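Endoglucanase (Cryptopygus antarcticus, PDB 5H4U) hydrolyses internal beta-1,4-glucosidic linkages in carboxymethylcellulose, lichenan and barley beta-glucan, releasing mainly cellobiose, cellotriose and cellotetraose from carboxymethylcellulose. Local coordinates at residues T24-D29 / A197-M202; N53-I58 / V73-Q78; Q77-Q82 / C187-G192; C104-M109 / I122-N127. One frame throughout, in Å; residues are numbered along the deposited sequence.

How the interactions relate
Interaction 1 encloses the other three along the chain and carries D29, the inferred nucleophile; its T25 has its side chain about 3 Å from that of D138, the inferred proton donor. Interaction 2 lies on the other side of the chain's centre, about 22 Å from interaction 1 between centres, yet W28 CZ2 meets V73 CG1 at 3.8 Å. Interaction 3 continues from interaction 2 through the shared Q77 and Q78. Interaction 4 is the hairpin next to strand 201-207, where M109 CE comes within 3.8 Å of T24 CG2. Interactions 1, 3 and 4 all reach the same sheet.

Interaction 1 of 4, residues T24-D29 / A197-M202; sequences TTRYWD and ADNPSM
T24 lays its side chain across P200 at about a right angle, OG1 standing 3.3 Å from CD of the proline ring. The contact joins strand 19-27 of the double-psi beta barrel of glycosyl hydrolase family 45 to the loop leading into its antiparallel neighbour, strand 201-207. With chi1 at 63°, OG1 of T24 sits between the backbone N and the carbonyl carbon and faces the carbonyl O of P200; the modelled bond there is too short to be trusted. The backbone N of T24 adds only a weak bond to the same oxygen, while CG2 rests 4.0 Å from CG of M202. Two residues on, R26, extended from CG to NE, brings NH1 to D198. NH1 of R26 and OD1 of D198 form a salt bridge of 3.1 Å, nearly straight at 174°; OD1 lies in the guanidinium plane, while NH1 approaches the anti side of OD1, somewhat out of the carboxylate plane. NE of R26 donates a hydrogen bond to O of G168. T25 points away from this loop, its side chain close to that of D138, the inferred proton donor. A water accepts from NH1 of R26 at 3.1 Å and from the backbone N of N199 at 3.2 Å.

Interaction 2 of 4, residues N53-I58 / V73-Q78; sequences NGNTTI and VCNDQQ
N75 meets residues 53-55 through both its backbone and its side chain. The backbone part is a single bond, from N of N75 to O of G54 at 2.8 Å, with the donor in the carbonyl plane on a lone pair. The side-chain part uses ND2 of N75 twice. One bond runs to O of N53 at 3.0 Å and follows a lone pair there; the other, straighter at 166°, runs to OD1 of N55, also at 3.0 Å, but rises well above the plane of that carbonyl. Two acceptors thus grip one amide nitrogen and would resist a turn of the N75 amide. Within the loop, OD1 of N53 accepts from N of N55, an Asx turn, and also from N of T56. Packing is slight: CG of N75 lies 3.6 Å from CA of G54, where a side chain would clash with ND2. A disulfide from C74 to C50 and bonds from T57 and Q77 to R48 tie both segments to residues 48-50, which lie just ahead of 53-58. The V73 side chain lies about 6 Å from that of the inferred nucleophile D29. The whole contact belongs to the long loop between strand 19-27 and strand 80-82, and N75 touches S182, just before helix 184-191.

Interaction 3 of 4, residues Q77-Q82 / C187-G192; sequences QQPFTQ and CNWRFG
P79 opens the main contact of residues 77-82 with W189 by placing its ring over one face of the indole. Its CB stands 3.5 Å from the centroid of the six-membered ring and only 11° off the normal, a CH-pi contact, and its CG lies 3.6 Å from CE3 of W189. F80 follows with its backbone. Its N sits over the same indole face but offset toward the rim, whereas its O accepts a weak bond from NE1 of W189 at 3.0 Å, bent to 124°. The F80 side chain leaves the backbone away from the helix, and it touches I212, L213 and K216 of helix 211-217. T81 comes in at the edge, CG2 being 3.5 Å from NE1 of W189 as the two side chains run alongside in opposite senses. An alanine in place of W189 would probably leave the P79 ring without its aromatic partner and the O of F80 without this donor, opening a gap beside the helix. Rings of W193 and F194 also meet W189, which makes the site an aromatic cluster. This proline-on-indole CH-pi contact joins helix 184-191 to the start of strand 80-82 and the proline before it, at the border of the barrel sheet.

Interaction 4 of 4, residues C104-M109 / I122-N127; sequences CACYEM and IVQVTN
A105 and V125 share a nearly straight backbone bond, N of V125 to O of A105 at 2.9 Å and 173°. Next along the hairpin, Y107 and V123 form an antiparallel hydrogen-bonded pair, with N of Y107 to O of V123 at 3.0 Å and N of V123 to O of Y107 at 2.9 Å. Beyond A105, before strand 106-111 begins, N of C104 donates to O of V125 at 2.8 Å. The Q124 side chain adds a weak bond from NE2 to O of C104 at 3.3 Å. Its CG is anti to the backbone N (chi1 -173°), and the extended chain beyond it carries the amide past C106 to C104; OE1 also bonds to S217 OG and NE2 to O of C219. An alanine in place of Q124 would probably leave the carbonyls of C104 and C219 and the hydroxyl of S217 without these mates, although C106 SG would keep its neighbour CB. That sulfur lies 3.6 Å from CB of Q124, in a non-hydrogen-bonded pair. E108 and I122 form the next such pair on the same face of the sheet, CB of E108 3.6 Å from CG1 of I122. On the side of Y107, CE1 of that ring touches CG2 of V125 at 3.5 Å, and the ring meets F137 of strand 135-140 edge-to-face. In the barrel, strand 106-111 lies between 120-128 and 201-207, strand 120-128 also pairs in parallel with strand 85-94, and disulfides C104-C219 and C106-C209 link the first hairpin strand and the residues before it to the chain just after and just before helix 211-217.

Interaction 1 of 4, residues T24-D29 / A197-M202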
loop_
_atom_site.group_PDB
_atom_site.type_symbol
_atom_site.label_atom_id
_atom_site.label_comp_id
_atom_site.label_asym_id
_atom_site.label_seq_id
_atom_site.Cartn_x
_atom_site.Cartn_y
_atom_site.Cartn_z
ATOM N N THR A 24 5.892 9.170 -6.092
ATOM C CA THR A 24 5.052 8.019 -5.780
ATOM C C THR A 24 5.086 7.028 -6.938
ATOM O O THR A 24 5.583 7.327 -8.024
ATOM C CB THR A 24 3.609 8.444 -5.431
ATOM O OG1 THR A 24 2.982 9.078 -6.554
ATOM C CG2 THR A 24 3.599 9.389 -4.209
ATOM N N THR A 25 4.605 5.814 -6.682
ATOM C CA THR A 25 4.349 4.823 -7.720
ATOM C C THR A 25 3.058 4.117 -7.342
ATOM O O THR A 25 2.453 4.428 -6.318
ATOM C CB THR A 25 5.521 3.830 -7.864
ATOM O OG1 THR A 25 5.838 3.266 -6.589
ATOM C CG2 THR A 25 6.771 4.498 -8.444
ATOM N N ARG A 26 2.622 3.159 -8.153
ATOM C CA ARG A 26 1.467 2.346 -7.787
ATOM C C ARG A 26 1.807 0.866 -7.892
ATOM O O ARG A 26 2.513 0.445 -8.809
ATOM C CB ARG A 26 0.252 2.687 -8.654
ATOM C CG ARG A 26 0.475 2.581 -10.109
ATOM C CD ARG A 26 -0.677 3.125 -10.889
ATOM N NE ARG A 26 -0.503 2.828 -12.301
ATOM C CZ ARG A 26 0.161 3.604 -13.150
ATOM N NH1 ARG A 26 0.730 4.730 -12.730
ATOM N NH2 ARG A 26 0.289 3.228 -14.416
ATOM N N TYR A 27 1.266 0.063 -6.985
ATOM C CA TYR A 27 1.632 -1.342 -7.042
ATOM C C TYR A 27 0.701 -2.163 -6.179
ATOM O O TYR A 27 0.105 -1.657 -5.235
ATOM C CB TYR A 27 3.086 -1.557 -6.593
ATOM C CG TYR A 27 3.289 -1.853 -5.122
ATOM C CD1 TYR A 27 3.282 -0.832 -4.179
ATOM C CD2 TYR A 27 3.546 -3.155 -4.680
ATOM C CE1 TYR A 27 3.494 -1.098 -2.827
ATOM C CE2 TYR A 27 3.747 -3.434 -3.337
ATOM C CZ TYR A 27 3.722 -2.402 -2.415
ATOM O OH TYR A 27 3.923 -2.685 -1.084
ATOM N N TRP A 28 0.571 -3.435 -6.538
ATOM C CA TRP A 28 -0.191 -4.380 -5.732
ATOM C C TRP A 28 0.310 -5.774 -6.114
ATOM O O TRP A 28 -0.176 -6.382 -7.067
ATOM C CB TRP A 28 -1.681 -4.264 -5.939
ATOM C CG TRP A 28 -2.458 -5.049 -4.956
ATOM C CD1 TRP A 28 -2.713 -6.395 -4.982
ATOM C CD2 TRP A 28 -3.107 -4.538 -3.798
ATOM N NE1 TRP A 28 -3.482 -6.754 -3.899
ATOM C CE2 TRP A 28 -3.739 -5.631 -3.155
ATOM C CE3 TRP A 28 -3.217 -3.263 -3.236
ATOM C CZ2 TRP A 28 -4.461 -5.483 -1.977
ATOM C CZ3 TRP A 28 -3.932 -3.117 -2.067
ATOM C CH2 TRP A 28 -4.553 -4.221 -1.452
ATOM N N ASP A 29 1.285 -6.250 -5.364
ATOM C CA ASP A 29 1.861 -7.554 -5.592
ATOM C C ASP A 29 1.270 -8.610 -4.671
ATOM O O ASP A 29 1.700 -9.759 -4.724
ATOM C CB ASP A 29 3.386 -7.485 -5.437
ATOM C CG ASP A 29 3.826 -7.113 -4.035
ATOM O OD1 ASP A 29 2.962 -6.981 -3.132
ATOM O OD2 ASP A 29 5.051 -6.910 -3.848
ATOM N N ALA A 197 -3.834 9.074 -12.246
ATOM C CA ALA A 197 -2.616 9.867 -12.228
ATOM C C ALA A 197 -1.412 8.962 -12.360
ATOM O O ALA A 197 -1.377 7.870 -11.789
ATOM C CB ALA A 197 -2.516 10.655 -10.926
ATOM N N ASP A 198 -0.437 9.407 -13.137
ATOM C CA ASP A 198 0.767 8.626 -13.415
ATOM C C ASP A 198 1.918 9.174 -12.579
ATOM O O ASP A 198 2.466 10.236 -12.892
ATOM C CB ASP A 198 1.075 8.682 -14.908
ATOM C CG ASP A 198 2.042 7.632 -15.345
ATOM O OD1 ASP A 198 2.293 6.668 -14.577
ATOM O OD2 ASP A 198 2.538 7.759 -16.480
ATOM N N ASN A 199 2.299 8.451 -11.529
ATOM C CA ASN A 199 3.396 8.845 -10.649
ATOM C C ASN A 199 3.250 10.291 -10.197
ATOM O O ASN A 199 4.093 11.132 -10.529
ATOM C CB ASN A 199 4.755 8.665 -11.313
ATOM C CG ASN A 199 5.051 7.267 -11.706
ATOM O OD1 ASN A 199 4.422 6.328 -11.240
ATOM N ND2 ASN A 199 6.074 7.102 -12.541
ATOM N N PRO A 200 2.191 10.630 -9.475
ATOM C CA PRO A 200 2.066 12.016 -9.021
ATOM C C PRO A 200 3.139 12.265 -7.992
ATOM O O PRO A 200 3.436 11.420 -7.155
ATOM C CB PRO A 200 0.657 12.073 -8.429
ATOM C CG PRO A 200 0.372 10.674 -8.021
ATOM C CD PRO A 200 1.023 9.831 -9.075
ATOM N N SER A 201 3.784 13.421 -8.116
ATOM C CA SER A 201 4.691 13.919 -7.104
ATOM C C SER A 201 3.910 14.583 -5.970
ATOM O O SER A 201 2.740 14.952 -6.127
ATOM C CB SER A 201 5.647 14.908 -7.739
ATOM O OG SER A 201 6.338 14.254 -8.772
ATOM N N MET A 202 4.570 14.774 -4.829
ATOM C CA MET A 202 3.828 15.351 -3.719
ATOM C C MET A 202 4.805 16.004 -2.753
ATOM O O MET A 202 6.020 15.839 -2.861
ATOM C CB MET A 202 2.958 14.288 -3.031
ATOM C CG MET A 202 3.659 13.015 -2.527
ATOM S SD MET A 202 4.797 13.405 -1.223
ATOM C CE MET A 202 5.508 11.874 -0.863
HETATM O O HOH W 1 0.783 6.085 -9.952
#

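Interaction 2 of 4, residues N53-I58 / V73-Q78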
loop_
_atom_site.group_PDB
_atom_site.type_symbol
_atom_site.label_atom_id
_atom_site.label_comp_id
_atom_site.label_asym_id
_atom_site.label_seq_id
_atom_site.Cartn_x
_atom_site.Cartn_y
_atom_site.Cartn_z
ATOM N N ASN A 53 -7.849 -15.730 1.236
ATOM C CA ASN A 53 -9.115 -15.132 0.847
ATOM C C ASN A 53 -9.109 -13.621 0.995
ATOM O O ASN A 53 -10.016 -12.962 0.481
ATOM C CB ASN A 53 -10.256 -15.770 1.630
ATOM C CG ASN A 53 -10.158 -15.540 3.113
ATOM O OD1 ASN A 53 -9.540 -14.564 3.573
ATOM N ND2 ASN A 53 -10.743 -16.452 3.892
ATOM N N GLY A 54 -8.132 -13.063 1.702
ATOM C CA GLY A 54 -8.069 -11.636 1.901
ATOM C C GLY A 54 -8.862 -11.113 3.076
ATOM O O GLY A 54 -8.885 -9.901 3.274
ATOM N N ASN A 55 -9.555 -11.972 3.828
ATOM C CA ASN A 55 -10.359 -11.509 4.951
ATOM C C ASN A 55 -10.000 -12.114 6.306
ATOM O O ASN A 55 -10.006 -11.394 7.315
ATOM C CB ASN A 55 -11.855 -11.760 4.693
ATOM C CG ASN A 55 -12.357 -11.121 3.424
ATOM O OD1 ASN A 55 -12.152 -9.931 3.193
ATOM N ND2 ASN A 55 -13.029 -11.907 2.594
ATOM N N THR A 56 -9.729 -13.414 6.399
ATOM C CA THR A 56 -9.540 -14.035 7.707
ATOM C C THR A 56 -8.082 -13.920 8.157
ATOM O O THR A 56 -7.158 -14.174 7.379
ATOM C CB THR A 56 -10.005 -15.496 7.707
ATOM O OG1 THR A 56 -8.965 -16.353 7.213
ATOM C CG2 THR A 56 -11.261 -15.657 6.850
ATOM N N THR A 57 -7.892 -13.536 9.412
ATOM C CA THR A 57 -6.570 -13.210 9.916
ATOM C C THR A 57 -5.684 -14.447 10.022
ATOM O O THR A 57 -6.102 -15.496 10.514
ATOM C CB THR A 57 -6.690 -12.566 11.299
ATOM O OG1 THR A 57 -7.623 -11.478 11.245
ATOM C CG2 THR A 57 -5.338 -12.030 11.749
ATOM N N ILE A 58 -4.445 -14.311 9.590
ATOM C CA ILE A 58 -3.458 -15.364 9.721
ATOM C C ILE A 58 -2.400 -14.884 10.712
ATOM O O ILE A 58 -2.315 -13.698 11.026
ATOM C CB ILE A 58 -2.883 -15.732 8.339
ATOM C CG1 ILE A 58 -2.359 -17.167 8.324
ATOM C CG2 ILE A 58 -1.871 -14.689 7.851
ATOM C CD1 ILE A 58 -2.095 -17.664 6.904
ATOM N N VAL A 73 -1.611 -9.922 1.780
ATOM C CA VAL A 73 -2.157 -8.633 2.205
ATOM C C VAL A 73 -3.679 -8.719 2.273
ATOM O O VAL A 73 -4.325 -9.410 1.475
ATOM C CB VAL A 73 -1.697 -7.493 1.273
ATOM C CG1 VAL A 73 -2.098 -7.764 -0.145
ATOM C CG2 VAL A 73 -2.274 -6.142 1.752
ATOM N N CYS A 74 -4.263 -7.987 3.220
ATOM C CA CYS A 74 -5.695 -8.087 3.480
ATOM C C CYS A 74 -6.499 -7.203 2.526
ATOM O O CYS A 74 -6.072 -6.100 2.161
ATOM C CB CYS A 74 -5.984 -7.700 4.931
ATOM S SG CYS A 74 -5.263 -8.807 6.237
ATOM N N ASN A 75 -7.689 -7.693 2.138
ATOM C CA ASN A 75 -8.583 -6.923 1.276
ATOM C C ASN A 75 -8.829 -5.564 1.905
ATOM O O ASN A 75 -9.015 -4.559 1.209
ATOM C CB ASN A 75 -9.906 -7.667 1.092
ATOM C CG ASN A 75 -9.766 -8.942 0.273
ATOM O OD1 ASN A 75 -8.972 -9.005 -0.648
ATOM N ND2 ASN A 75 -10.549 -9.966 0.612
ATOM N N ASP A 76 -8.715 -5.528 3.225
ATOM C CA ASP A 76 -8.906 -4.381 4.082
ATOM C C ASP A 76 -7.902 -3.273 3.819
ATOM O O ASP A 76 -8.135 -2.117 4.200
ATOM C CB ASP A 76 -8.634 -4.898 5.496
ATOM C CG ASP A 76 -9.598 -4.423 6.481
ATOM O OD1 ASP A 76 -10.380 -3.549 6.099
ATOM O OD2 ASP A 76 -9.571 -4.926 7.629
ATOM N N GLN A 77 -6.795 -3.591 3.167
ATOM C CA GLN A 77 -5.726 -2.631 3.001
ATOM C C GLN A 77 -5.703 -2.002 1.614
ATOM O O GLN A 77 -4.641 -1.642 1.105
ATOM C CB GLN A 77 -4.416 -3.307 3.406
ATOM C CG GLN A 77 -4.279 -3.214 4.943
ATOM C CD GLN A 77 -3.264 -4.160 5.550
ATOM O OE1 GLN A 77 -2.245 -4.477 4.944
ATOM N NE2 GLN A 77 -3.544 -4.619 6.768
ATOM N N GLN A 78 -6.862 -1.837 1.014
ATOM C CA GLN A 78 -7.105 -1.138 -0.232
ATOM C C GLN A 78 -7.292 0.356 0.005
ATOM O O GLN A 78 -7.722 0.771 1.085
ATOM C CB GLN A 78 -8.351 -1.659 -0.901
ATOM C CG GLN A 78 -8.200 -2.945 -1.590
ATOM C CD GLN A 78 -9.489 -3.286 -2.260
ATOM O OE1 GLN A 78 -10.474 -3.607 -1.615
ATOM N NE2 GLN A 78 -9.510 -3.149 -3.557
#

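Interaction 3 of 4, residues Q77-Q82 / C187-G192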
loop_
_atom_site.group_PDB
_atom_site.type_symbol
_atom_site.label_atom_id
_atom_site.label_comp_id
_atom_site.label_asym_id
_atom_site.label_seq_id
_atom_site.Cartn_x
_atom_site.Cartn_y
_atom_site.Cartn_z
ATOM N N GLN A 77 -6.795 -3.591 3.167
ATOM C CA GLN A 77 -5.726 -2.631 3.001
ATOM C C GLN A 77 -5.703 -2.002 1.614
ATOM O O GLN A 77 -4.641 -1.642 1.105
ATOM C CB GLN A 77 -4.416 -3.307 3.406
ATOM C CG GLN A 77 -4.279 -3.214 4.943
ATOM C CD GLN A 77 -3.264 -4.160 5.550
ATOM O OE1 GLN A 77 -2.245 -4.477 4.944
ATOM N NE2 GLN A 77 -3.544 -4.619 6.768
ATOM N N GLN A 78 -6.862 -1.837 1.014
ATOM C CA GLN A 78 -7.105 -1.138 -0.232
ATOM C C GLN A 78 -7.292 0.356 0.005
ATOM O O GLN A 78 -7.722 0.771 1.085
ATOM C CB GLN A 78 -8.351 -1.659 -0.901
ATOM C CG GLN A 78 -8.200 -2.945 -1.590
ATOM C CD GLN A 78 -9.489 -3.286 -2.260
ATOM O OE1 GLN A 78 -10.474 -3.607 -1.615
ATOM N NE2 GLN A 78 -9.510 -3.149 -3.557
ATOM N N PRO A 79 -7.018 1.158 -1.021
ATOM C CA PRO A 79 -7.217 2.601 -0.897
ATOM C C PRO A 79 -8.692 2.942 -0.898
ATOM O O PRO A 79 -9.520 2.255 -1.508
ATOM C CB PRO A 79 -6.523 3.171 -2.140
ATOM C CG PRO A 79 -6.544 2.065 -3.139
ATOM C CD PRO A 79 -6.475 0.778 -2.341
ATOM N N PHE A 80 -9.013 4.035 -0.216
ATOM C CA PHE A 80 -10.386 4.482 -0.103
ATOM C C PHE A 80 -10.399 5.985 0.110
ATOM O O PHE A 80 -9.375 6.661 -0.011
ATOM C CB PHE A 80 -11.102 3.729 1.016
ATOM C CG PHE A 80 -10.481 3.903 2.367
ATOM C CD1 PHE A 80 -9.409 3.118 2.756
ATOM C CD2 PHE A 80 -11.021 4.785 3.280
ATOM C CE1 PHE A 80 -8.847 3.246 4.009
ATOM C CE2 PHE A 80 -10.474 4.913 4.543
ATOM C CZ PHE A 80 -9.386 4.141 4.906
ATOM N N THR A 81 -11.578 6.499 0.422
ATOM C CA THR A 81 -11.801 7.907 0.688
ATOM C C THR A 81 -12.630 8.077 1.947
ATOM O O THR A 81 -13.473 7.237 2.272
ATOM C CB THR A 81 -12.587 8.566 -0.420
ATOM O OG1 THR A 81 -13.864 7.914 -0.490
ATOM C CG2 THR A 81 -11.879 8.425 -1.736
ATOM N N GLN A 82 -12.413 9.204 2.615
ATOM C CA GLN A 82 -13.320 9.707 3.635
ATOM C C GLN A 82 -13.544 11.183 3.322
ATOM O O GLN A 82 -12.595 11.978 3.334
ATOM C CB GLN A 82 -12.752 9.491 5.041
ATOM C CG GLN A 82 -13.638 10.025 6.130
ATOM C CD GLN A 82 -13.616 9.175 7.380
ATOM O OE1 GLN A 82 -14.430 8.255 7.524
ATOM N NE2 GLN A 82 -12.705 9.495 8.317
ATOM N N CYS A 187 -9.222 -0.980 -7.065
ATOM C CA CYS A 187 -8.995 -0.796 -8.488
ATOM C C CYS A 187 -9.725 0.440 -8.977
ATOM O O CYS A 187 -9.106 1.365 -9.513
ATOM C CB CYS A 187 -9.463 -2.046 -9.231
ATOM S SG CYS A 187 -9.016 -2.118 -10.919
ATOM N N ASN A 188 -11.032 0.518 -8.701
ATOM C CA ASN A 188 -11.830 1.628 -9.219
ATOM C C ASN A 188 -11.380 2.966 -8.650
ATOM O O ASN A 188 -11.373 3.984 -9.359
ATOM C CB ASN A 188 -13.313 1.366 -8.963
ATOM C CG ASN A 188 -13.916 0.443 -10.023
ATOM O OD1 ASN A 188 -13.717 0.648 -11.227
ATOM N ND2 ASN A 188 -14.563 -0.623 -9.584
ATOM N N TRP A 189 -10.995 2.980 -7.374
ATOM C CA TRP A 189 -10.471 4.192 -6.757
ATOM C C TRP A 189 -9.356 4.814 -7.594
ATOM O O TRP A 189 -9.251 6.041 -7.693
ATOM C CB TRP A 189 -9.988 3.831 -5.365
ATOM C CG TRP A 189 -9.441 4.909 -4.518
ATOM C CD1 TRP A 189 -10.102 5.621 -3.566
ATOM C CD2 TRP A 189 -8.072 5.339 -4.477
ATOM N NE1 TRP A 189 -9.231 6.491 -2.956
ATOM C CE2 TRP A 189 -7.980 6.334 -3.498
ATOM C CE3 TRP A 189 -6.924 4.987 -5.192
ATOM C CZ2 TRP A 189 -6.788 6.984 -3.213
ATOM C CZ3 TRP A 189 -5.750 5.629 -4.912
ATOM C CH2 TRP A 189 -5.686 6.621 -3.935
ATOM N N ARG A 190 -8.546 3.983 -8.246
ATOM C CA ARG A 190 -7.438 4.507 -9.029
ATOM C C ARG A 190 -7.916 5.357 -10.212
ATOM O O ARG A 190 -7.226 6.305 -10.621
ATOM C CB ARG A 190 -6.570 3.345 -9.503
ATOM C CG ARG A 190 -5.470 3.732 -10.442
ATOM C CD ARG A 190 -5.003 2.536 -11.207
ATOM N NE ARG A 190 -4.226 2.933 -12.369
ATOM C CZ ARG A 190 -3.742 2.087 -13.265
ATOM N NH1 ARG A 190 -3.930 0.782 -13.141
ATOM N NH2 ARG A 190 -3.076 2.560 -14.294
ATOM N N PHE A 191 -9.087 5.043 -10.769
ATOM C CA PHE A 191 -9.605 5.778 -11.905
ATOM C C PHE A 191 -10.629 6.832 -11.536
ATOM O O PHE A 191 -10.978 7.652 -12.394
ATOM C CB PHE A 191 -10.222 4.816 -12.918
ATOM C CG PHE A 191 -9.249 3.860 -13.486
ATOM C CD1 PHE A 191 -8.380 4.288 -14.469
ATOM C CD2 PHE A 191 -9.172 2.559 -13.037
ATOM C CE1 PHE A 191 -7.460 3.444 -15.008
ATOM C CE2 PHE A 191 -8.241 1.703 -13.579
ATOM C CZ PHE A 191 -7.384 2.149 -14.567
ATOM N N GLY A 192 -11.095 6.857 -10.288
ATOM C CA GLY A 192 -12.061 7.867 -9.910
ATOM C C GLY A 192 -11.440 9.000 -9.123
ATOM O O GLY A 192 -11.088 10.036 -9.694
#

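Interaction 4 of 4, residues C104-M109 / I122-N127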
loop_
_atom_site.group_PDB
_atom_site.type_symbol
_atom_site.label_atom_id
_atom_site.label_comp_id
_atom_site.label_asym_id
_atom_site.label_seq_id
_atom_site.Cartn_x
_atom_site.Cartn_y
_atom_site.Cartn_z
ATOM N N CYS A 104 4.524 1.420 10.030
ATOM C CA CYS A 104 3.243 1.848 10.576
ATOM C C CYS A 104 3.199 3.332 10.903
ATOM O O CYS A 104 2.316 3.775 11.633
ATOM C CB CYS A 104 2.859 1.010 11.798
ATOM S SG CYS A 104 2.945 -0.725 11.379
ATOM N N ALA A 105 4.126 4.112 10.369
ATOM C CA ALA A 105 4.004 5.548 10.452
ATOM C C ALA A 105 3.049 6.026 9.372
ATOM O O ALA A 105 2.928 5.419 8.302
ATOM C CB ALA A 105 5.361 6.217 10.292
ATOM N N CYS A 106 2.348 7.106 9.667
ATOM C CA CYS A 106 1.435 7.705 8.710
ATOM C C CYS A 106 1.963 9.023 8.184
ATOM O O CYS A 106 2.570 9.819 8.912
ATOM C CB CYS A 106 0.046 7.931 9.297
ATOM S SG CYS A 106 -0.792 6.393 9.524
ATOM N N TYR A 107 1.686 9.253 6.923
ATOM C CA TYR A 107 2.082 10.478 6.273
ATOM C C TYR A 107 0.858 10.997 5.542
ATOM O O TYR A 107 0.086 10.208 4.986
ATOM C CB TYR A 107 3.281 10.217 5.339
ATOM C CG TYR A 107 4.454 9.575 6.070
ATOM C CD1 TYR A 107 4.459 8.224 6.360
ATOM C CD2 TYR A 107 5.546 10.333 6.492
ATOM C CE1 TYR A 107 5.495 7.654 7.036
ATOM C CE2 TYR A 107 6.593 9.762 7.166
ATOM C CZ TYR A 107 6.563 8.418 7.432
ATOM O OH TYR A 107 7.610 7.806 8.087
ATOM N N GLU A 108 0.615 12.300 5.641
ATOM C CA GLU A 108 -0.363 12.949 4.784
ATOM C C GLU A 108 0.373 13.764 3.729
ATOM O O GLU A 108 1.308 14.512 4.041
ATOM C CB GLU A 108 -1.353 13.811 5.553
ATOM C CG GLU A 108 -1.135 15.268 5.383
ATOM C CD GLU A 108 -2.244 16.105 5.979
ATOM O OE1 GLU A 108 -2.517 17.147 5.348
ATOM O OE2 GLU A 108 -2.864 15.720 7.011
ATOM N N MET A 109 -0.007 13.561 2.478
ATOM C CA MET A 109 0.673 14.143 1.339
ATOM C C MET A 109 -0.304 14.967 0.516
ATOM O O MET A 109 -1.486 14.612 0.379
ATOM C CB MET A 109 1.369 13.036 0.476
ATOM C CG MET A 109 0.575 11.723 0.157
ATOM S SD MET A 109 1.644 10.345 -0.476
ATOM C CE MET A 109 0.701 9.645 -1.778
ATOM N N ILE A 122 -3.803 10.371 2.763
ATOM C CA ILE A 122 -3.155 9.969 3.998
ATOM C C ILE A 122 -2.926 8.470 3.911
ATOM O O ILE A 122 -3.868 7.695 3.673
ATOM C CB ILE A 122 -3.999 10.351 5.219
ATOM C CG1 ILE A 122 -4.343 11.835 5.148
ATOM C CG2 ILE A 122 -3.247 10.070 6.491
ATOM C CD1 ILE A 122 -5.202 12.320 6.269
ATOM N N VAL A 123 -1.663 8.065 4.033
ATOM C CA VAL A 123 -1.306 6.657 3.929
ATOM C C VAL A 123 -0.646 6.221 5.224
ATOM O O VAL A 123 0.008 7.008 5.921
ATOM C CB VAL A 123 -0.396 6.356 2.708
ATOM C CG1 VAL A 123 -1.110 6.723 1.430
ATOM C CG2 VAL A 123 0.908 7.102 2.808
ATOM N N GLN A 124 -0.840 4.950 5.550
ATOM C CA GLN A 124 -0.025 4.270 6.533
ATOM C C GLN A 124 0.983 3.385 5.814
ATOM O O GLN A 124 0.627 2.636 4.893
ATOM C CB GLN A 124 -0.860 3.434 7.490
ATOM C CG GLN A 124 0.005 2.872 8.619
ATOM C CD GLN A 124 -0.748 1.974 9.553
ATOM O OE1 GLN A 124 -1.786 1.428 9.199
ATOM N NE2 GLN A 124 -0.211 1.786 10.752
ATOM N N VAL A 125 2.238 3.486 6.239
ATOM C CA VAL A 125 3.317 2.728 5.636
ATOM C C VAL A 125 3.292 1.330 6.245
ATOM O O VAL A 125 3.323 1.172 7.473
ATOM C CB VAL A 125 4.660 3.429 5.870
ATOM C CG1 VAL A 125 5.828 2.554 5.419
ATOM C CG2 VAL A 125 4.669 4.795 5.205
ATOM N N THR A 126 3.175 0.310 5.391
ATOM C CA THR A 126 3.195 -1.073 5.846
ATOM C C THR A 126 4.349 -1.880 5.243
ATOM O O THR A 126 4.511 -3.066 5.574
ATOM C CB THR A 126 1.855 -1.754 5.543
ATOM O OG1 THR A 126 1.670 -1.876 4.129
ATOM C CG2 THR A 126 0.743 -0.897 6.098
ATOM N N ASN A 127 5.168 -1.271 4.389
ATOM C CA ASN A 127 6.161 -2.037 3.661
ATOM C C ASN A 127 7.313 -1.130 3.293
ATOM O O ASN A 127 7.148 0.081 3.146
ATOM C CB ASN A 127 5.569 -2.646 2.385
ATOM C CG ASN A 127 6.513 -3.599 1.725
ATOM O OD1 ASN A 127 6.896 -4.614 2.311
ATOM N ND2 ASN A 127 6.945 -3.262 0.524
#